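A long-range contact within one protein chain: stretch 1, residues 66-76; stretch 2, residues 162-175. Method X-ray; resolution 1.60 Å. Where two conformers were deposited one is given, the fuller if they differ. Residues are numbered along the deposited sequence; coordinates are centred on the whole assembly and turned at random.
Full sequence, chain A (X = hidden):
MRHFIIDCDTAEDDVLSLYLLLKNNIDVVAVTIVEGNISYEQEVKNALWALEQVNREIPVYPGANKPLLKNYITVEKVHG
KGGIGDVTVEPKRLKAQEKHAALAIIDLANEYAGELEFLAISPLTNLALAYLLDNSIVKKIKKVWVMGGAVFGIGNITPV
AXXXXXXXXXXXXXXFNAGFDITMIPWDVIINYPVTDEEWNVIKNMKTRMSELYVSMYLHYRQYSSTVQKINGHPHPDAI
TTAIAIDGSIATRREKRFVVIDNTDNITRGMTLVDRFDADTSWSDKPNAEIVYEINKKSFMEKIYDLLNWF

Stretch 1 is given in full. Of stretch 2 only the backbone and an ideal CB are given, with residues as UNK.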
# COMPACT_ATOMS: atom_id res chain seq x y z
N LYS A 66 -8.80 17.23 -14.56
CA LYS A 66 -8.65 16.47 -13.34
C LYS A 66 -7.57 15.39 -13.58
O LYS A 66 -7.29 15.05 -14.74
CB LYS A 66 -9.94 15.83 -12.90
CG LYS A 66 -10.53 14.85 -13.81
CD LYS A 66 -11.92 14.43 -13.29
CE LYS A 66 -12.59 13.43 -14.23
NZ LYS A 66 -13.56 12.62 -13.45
N PRO A 67 -6.98 14.86 -12.49
CA PRO A 67 -5.97 13.80 -12.62
C PRO A 67 -6.56 12.54 -13.25
O PRO A 67 -7.77 12.33 -13.27
CB PRO A 67 -5.51 13.57 -11.18
CG PRO A 67 -5.89 14.82 -10.44
CD PRO A 67 -7.16 15.24 -11.08
N LEU A 68 -5.69 11.67 -13.76
CA LEU A 68 -6.17 10.43 -14.33
C LEU A 68 -7.05 9.62 -13.38
O LEU A 68 -8.09 9.11 -13.80
CB LEU A 68 -4.98 9.58 -14.78
CG LEU A 68 -4.01 10.17 -15.80
CD1 LEU A 68 -2.82 9.20 -16.04
CD2 LEU A 68 -4.69 10.49 -17.12
N LEU A 69 -6.62 9.49 -12.13
CA LEU A 69 -7.26 8.61 -11.12
C LEU A 69 -7.58 9.31 -9.79
O LEU A 69 -8.63 9.05 -9.16
CB LEU A 69 -6.33 7.42 -10.82
CG LEU A 69 -6.22 6.33 -11.86
CD1 LEU A 69 -4.77 5.95 -12.11
CD2 LEU A 69 -7.07 5.11 -11.48
N LYS A 70 -6.68 10.14 -9.31
CA LYS A 70 -6.77 10.61 -7.94
C LYS A 70 -7.57 11.90 -7.82
O LYS A 70 -7.73 12.63 -8.78
CB LYS A 70 -5.38 10.80 -7.38
CG LYS A 70 -4.71 9.40 -7.28
CD LYS A 70 -3.49 9.35 -6.51
CE LYS A 70 -3.00 7.92 -6.27
NZ LYS A 70 -3.00 6.94 -7.45
N ASN A 71 -8.03 12.15 -6.62
CA ASN A 71 -8.53 13.48 -6.30
C ASN A 71 -7.36 14.42 -6.06
O ASN A 71 -6.24 13.95 -5.76
CB ASN A 71 -9.42 13.39 -5.07
CG ASN A 71 -10.72 12.63 -5.35
OD1 ASN A 71 -11.29 12.73 -6.45
ND2 ASN A 71 -11.20 11.89 -4.37
N TYR A 72 -7.59 15.73 -6.16
CA TYR A 72 -6.56 16.72 -5.89
C TYR A 72 -7.23 17.94 -5.24
O TYR A 72 -8.44 17.96 -5.09
CB TYR A 72 -5.77 17.08 -7.18
CG TYR A 72 -6.46 18.08 -8.05
CD1 TYR A 72 -5.96 19.37 -8.18
CD2 TYR A 72 -7.64 17.78 -8.72
CE1 TYR A 72 -6.59 20.33 -8.97
CE2 TYR A 72 -8.29 18.74 -9.50
CZ TYR A 72 -7.78 20.03 -9.61
OH TYR A 72 -8.46 21.00 -10.35
N ILE A 73 -6.42 18.90 -4.81
CA ILE A 73 -6.93 20.21 -4.37
C ILE A 73 -6.26 21.31 -5.16
O ILE A 73 -5.05 21.23 -5.48
CB ILE A 73 -6.73 20.43 -2.86
CG1 ILE A 73 -5.26 20.37 -2.46
CG2 ILE A 73 -7.52 19.38 -2.06
CD1 ILE A 73 -4.97 20.88 -1.05
N THR A 74 -7.04 22.35 -5.52
CA THR A 74 -6.46 23.59 -5.97
C THR A 74 -5.85 24.34 -4.76
O THR A 74 -6.17 24.03 -3.60
CB THR A 74 -7.47 24.44 -6.71
OG1 THR A 74 -8.60 24.66 -5.85
CG2 THR A 74 -7.91 23.75 -8.03
N VAL A 75 -4.98 25.31 -5.05
CA VAL A 75 -4.30 26.10 -4.03
C VAL A 75 -4.42 27.63 -4.28
O VAL A 75 -3.42 28.37 -4.36
CB VAL A 75 -2.84 25.64 -3.83
CG1 VAL A 75 -2.81 24.30 -3.05
CG2 VAL A 75 -2.12 25.51 -5.18
N GLU A 76 -5.66 28.10 -4.39
CA GLU A 76 -5.90 29.54 -4.51
C GLU A 76 -5.43 30.30 -3.26
O GLU A 76 -5.16 31.50 -3.34
CB GLU A 76 -7.36 29.84 -4.89
CG GLU A 76 -7.66 29.41 -6.35
CD GLU A 76 -9.13 29.17 -6.67
OE1 GLU A 76 -10.00 29.70 -5.94
OE2 GLU A 76 -9.43 28.46 -7.66
N UNK A 162 6.11 17.41 -3.67
CA UNK A 162 5.96 18.61 -4.46
C UNK A 162 4.64 18.56 -5.26
O UNK A 162 4.20 17.51 -5.72
CB UNK A 162 7.16 18.78 -5.39
N UNK A 163 4.01 19.73 -5.41
CA UNK A 163 2.68 19.85 -5.97
C UNK A 163 2.46 19.20 -7.34
O UNK A 163 1.51 18.44 -7.51
CB UNK A 163 2.33 21.34 -6.07
N UNK A 164 3.30 19.52 -8.32
CA UNK A 164 3.05 19.03 -9.69
C UNK A 164 2.99 17.50 -9.74
O UNK A 164 2.09 16.93 -10.37
CB UNK A 164 4.14 19.53 -10.64
N UNK A 165 3.93 16.84 -9.06
CA UNK A 165 3.94 15.37 -9.04
C UNK A 165 2.78 14.83 -8.20
O UNK A 165 2.09 13.88 -8.59
CB UNK A 165 5.27 14.85 -8.49
N UNK A 166 2.53 15.44 -7.03
CA UNK A 166 1.46 15.00 -6.13
C UNK A 166 0.05 15.08 -6.79
O UNK A 166 -0.80 14.21 -6.56
CB UNK A 166 1.49 15.85 -4.86
N UNK A 167 -0.21 16.12 -7.58
CA UNK A 167 -1.56 16.31 -8.19
C UNK A 167 -1.96 15.09 -9.01
O UNK A 167 -3.08 14.58 -8.92
CB UNK A 167 -1.59 17.55 -9.08
N UNK A 168 -0.99 14.60 -9.80
CA UNK A 168 -1.22 13.45 -10.67
C UNK A 168 0.01 12.55 -10.70
O UNK A 168 0.79 12.60 -11.64
CB UNK A 168 -1.58 13.91 -12.09
N UNK A 169 0.15 11.72 -9.66
CA UNK A 169 1.38 10.90 -9.60
C UNK A 169 1.32 9.74 -10.55
O UNK A 169 2.37 9.19 -10.92
CB UNK A 169 1.62 10.38 -8.18
N UNK A 170 0.12 9.36 -10.98
CA UNK A 170 -0.02 8.32 -12.02
C UNK A 170 0.51 8.84 -13.35
O UNK A 170 1.30 8.17 -14.03
CB UNK A 170 -1.48 7.89 -12.17
N UNK A 171 0.10 10.04 -13.73
CA UNK A 171 0.64 10.68 -14.92
C UNK A 171 2.17 10.82 -14.82
O UNK A 171 2.87 10.56 -15.81
CB UNK A 171 -0.01 12.05 -15.12
N UNK A 172 2.68 11.21 -13.66
CA UNK A 172 4.13 11.37 -13.48
C UNK A 172 4.83 10.04 -13.67
O UNK A 172 5.87 9.98 -14.31
CB UNK A 172 4.45 11.94 -12.10
N UNK A 173 4.27 8.99 -13.09
CA UNK A 173 4.89 7.66 -13.20
C UNK A 173 4.95 7.24 -14.66
O UNK A 173 6.00 6.72 -15.14
CB UNK A 173 4.12 6.62 -12.38
N UNK A 174 3.87 7.46 -15.41
CA UNK A 174 3.86 7.15 -16.85
C UNK A 174 4.96 7.92 -17.60
O UNK A 174 5.72 7.34 -18.39
CB UNK A 174 2.49 7.48 -17.45
N UNK A 175 5.12 9.19 -17.32
CA UNK A 175 6.09 10.03 -18.01
C UNK A 175 7.53 9.59 -17.69
O UNK A 175 8.37 9.50 -18.60
CB UNK A 175 5.88 11.50 -17.62

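Position 162 lies just before a helix, and its ideal CB has nothing of stretch 1 within 5.5 Å. The free amides of the first turn favour a capping acceptor: Asp, Asn, Ser, Thr or a folded Glu. It is Glu162, whose OE2 accepts from the backbone N of 164 (2.8 Å) and whose OE1 accepts from the backbone N of 165 (3.1 Å).

At 163 the CA-to-CB bond points sideways, and the ideal CB again finds no neighbour. The methyls of Val75 lie several ångströms away, so only a long side chain, apolar by preference, could span the gap. Phe163, chi1 t, does so: its CE1 comes 3.9 Å from Val75 CG2, while Ile73 O lies at the ring edge, 3.7 Å from CE1.

Positions 164 and 165 are helical and out of reach of stretch 1, which therefore gives no basis for choice. They are Asn164 and Ile165.

Position 166 resembles 163: sideways, with an empty surround at CB and the Tyr72-Ile73 backbone and Ile73 side chain farther out. A Leu or Met might reach partway; a large aromatic would go further. Trp166, chi1 t, puts CH2 4.0 Å from Ile73 CG1 and CZ3 4.2 Å from Tyr72 CB, with Ile73 N at the ring edge, 3.9 Å from CZ3.

At 167 the ideal CB is 4.6 Å from Tyr72 CB and 5.3 Å from Pro67 CG, a small apolar niche suited to Val, Ile, Leu or perhaps Ala. Val167 uses CG1 for both neighbours, 4.0 Å from Tyr72 CD1 and 4.1 Å from Pro67 CG.

Position 168 leaves the helical angles (phi/psi -142/80) immediately before a second helix. Its ideal CB is 4.0 Å from Pro67 CB and 5.0 Å from the donor Leu68 N. A short acceptor, Asp foremost but also Asn, Ser or Thr, could cap the helix; a two-acceptor group could serve both needs. Asp168 divides its oxygens accordingly: OD1 accepts from the backbone N of 171 (3.0 Å, 171°) and OD2 from Leu68 N (3.0 Å, 161°).

Position 169, with phi -76° in the first helical turn, permits proline; its ideal CB is 5.5 Å from Lys70 CD, leaving room for several small or apolar groups. Pro169 sets CG 3.8 Å from Lys70 CD.

At 170 CB points toward stretch 1, 5.0 Å from Lys70 NZ. That charge calls for Asp or Glu, with Asn or Gln as neutral alternatives. Asp170 forms a salt bridge, OD2 to Lys70 NZ at 2.8 Å, supplemented by a weak bond from NZ to OD1 at 3.4 Å. Water 1 donates to Asp170 OD2 (2.7 Å) and Asp168 OD1 (2.8 Å) and accepts from Leu69 N (2.9 Å), linking both carboxylates to stretch 1.

The ideal CB at 171 is already 4.1 Å from Leu68 CD1, so a methyl suffices for contact; Ala171 provides it.

Positions 172, 173 and 175 are out of reach: Ala172, Lys173 and Val175. At 174, CB points toward stretch 1 but has no close neighbour, suiting Leu, Ile or Met directed at Leu68. Ile174 CD1 meets Leu68 CD1 at 3.8 Å.

Stretch 2, residues 162-175: EFNIWVDPDAAKIV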
# COMPACT_ATOMS: atom_id res chain seq x y z
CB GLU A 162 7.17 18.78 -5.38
CG GLU A 162 7.16 19.98 -6.27
CD GLU A 162 6.33 19.78 -7.52
OE1 GLU A 162 6.26 18.62 -8.03
OE2 GLU A 162 5.77 20.78 -8.01
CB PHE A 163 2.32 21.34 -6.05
CG PHE A 163 0.91 21.61 -6.48
CD1 PHE A 163 -0.14 21.47 -5.58
CD2 PHE A 163 0.63 22.02 -7.78
CE1 PHE A 163 -1.45 21.73 -5.97
CE2 PHE A 163 -0.67 22.30 -8.16
CZ PHE A 163 -1.71 22.18 -7.25
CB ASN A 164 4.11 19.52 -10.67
CG ASN A 164 3.99 20.99 -10.97
OD1 ASN A 164 2.94 21.60 -10.73
ND2 ASN A 164 5.07 21.60 -11.53
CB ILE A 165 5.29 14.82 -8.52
CG1 ILE A 165 6.47 15.41 -9.31
CG2 ILE A 165 5.33 13.25 -8.54
CD1 ILE A 165 6.44 15.10 -10.81
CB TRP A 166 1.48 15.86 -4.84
CG TRP A 166 0.40 15.53 -3.87
CD1 TRP A 166 0.44 14.61 -2.85
CD2 TRP A 166 -0.90 16.13 -3.81
NE1 TRP A 166 -0.77 14.58 -2.18
CE2 TRP A 166 -1.61 15.50 -2.76
CE3 TRP A 166 -1.55 17.12 -4.57
CZ2 TRP A 166 -2.91 15.84 -2.44
CZ3 TRP A 166 -2.85 17.45 -4.24
CH2 TRP A 166 -3.52 16.81 -3.19
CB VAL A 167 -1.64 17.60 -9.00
CG1 VAL A 167 -2.85 17.59 -9.97
CG2 VAL A 167 -1.71 18.84 -8.07
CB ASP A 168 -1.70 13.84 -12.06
CG ASP A 168 -2.31 12.66 -12.82
OD1 ASP A 168 -2.13 11.50 -12.37
OD2 ASP A 168 -2.97 12.87 -13.87
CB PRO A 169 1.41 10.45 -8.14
CG PRO A 169 -0.01 10.43 -7.72
CD PRO A 169 -0.70 11.56 -8.46
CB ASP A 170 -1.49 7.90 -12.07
CG ASP A 170 -1.94 7.35 -10.74
OD1 ASP A 170 -1.48 6.26 -10.36
OD2 ASP A 170 -2.68 8.06 -10.01
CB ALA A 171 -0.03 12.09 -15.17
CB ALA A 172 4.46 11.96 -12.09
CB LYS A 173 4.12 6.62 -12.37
CG LYS A 173 4.84 5.27 -12.24
CD LYS A 173 4.23 4.44 -11.06
CE LYS A 173 5.16 3.38 -10.51
NZ LYS A 173 6.27 3.86 -9.62
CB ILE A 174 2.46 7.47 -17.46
CG1 ILE A 174 1.45 6.45 -16.94
CG2 ILE A 174 2.50 7.46 -19.01
CD1 ILE A 174 -0.03 6.94 -17.14
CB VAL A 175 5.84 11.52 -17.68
CG1 VAL A 175 7.03 12.40 -18.05
CG2 VAL A 175 4.57 11.96 -18.42
O HOH W 1 -4.09 10.23 -10.88
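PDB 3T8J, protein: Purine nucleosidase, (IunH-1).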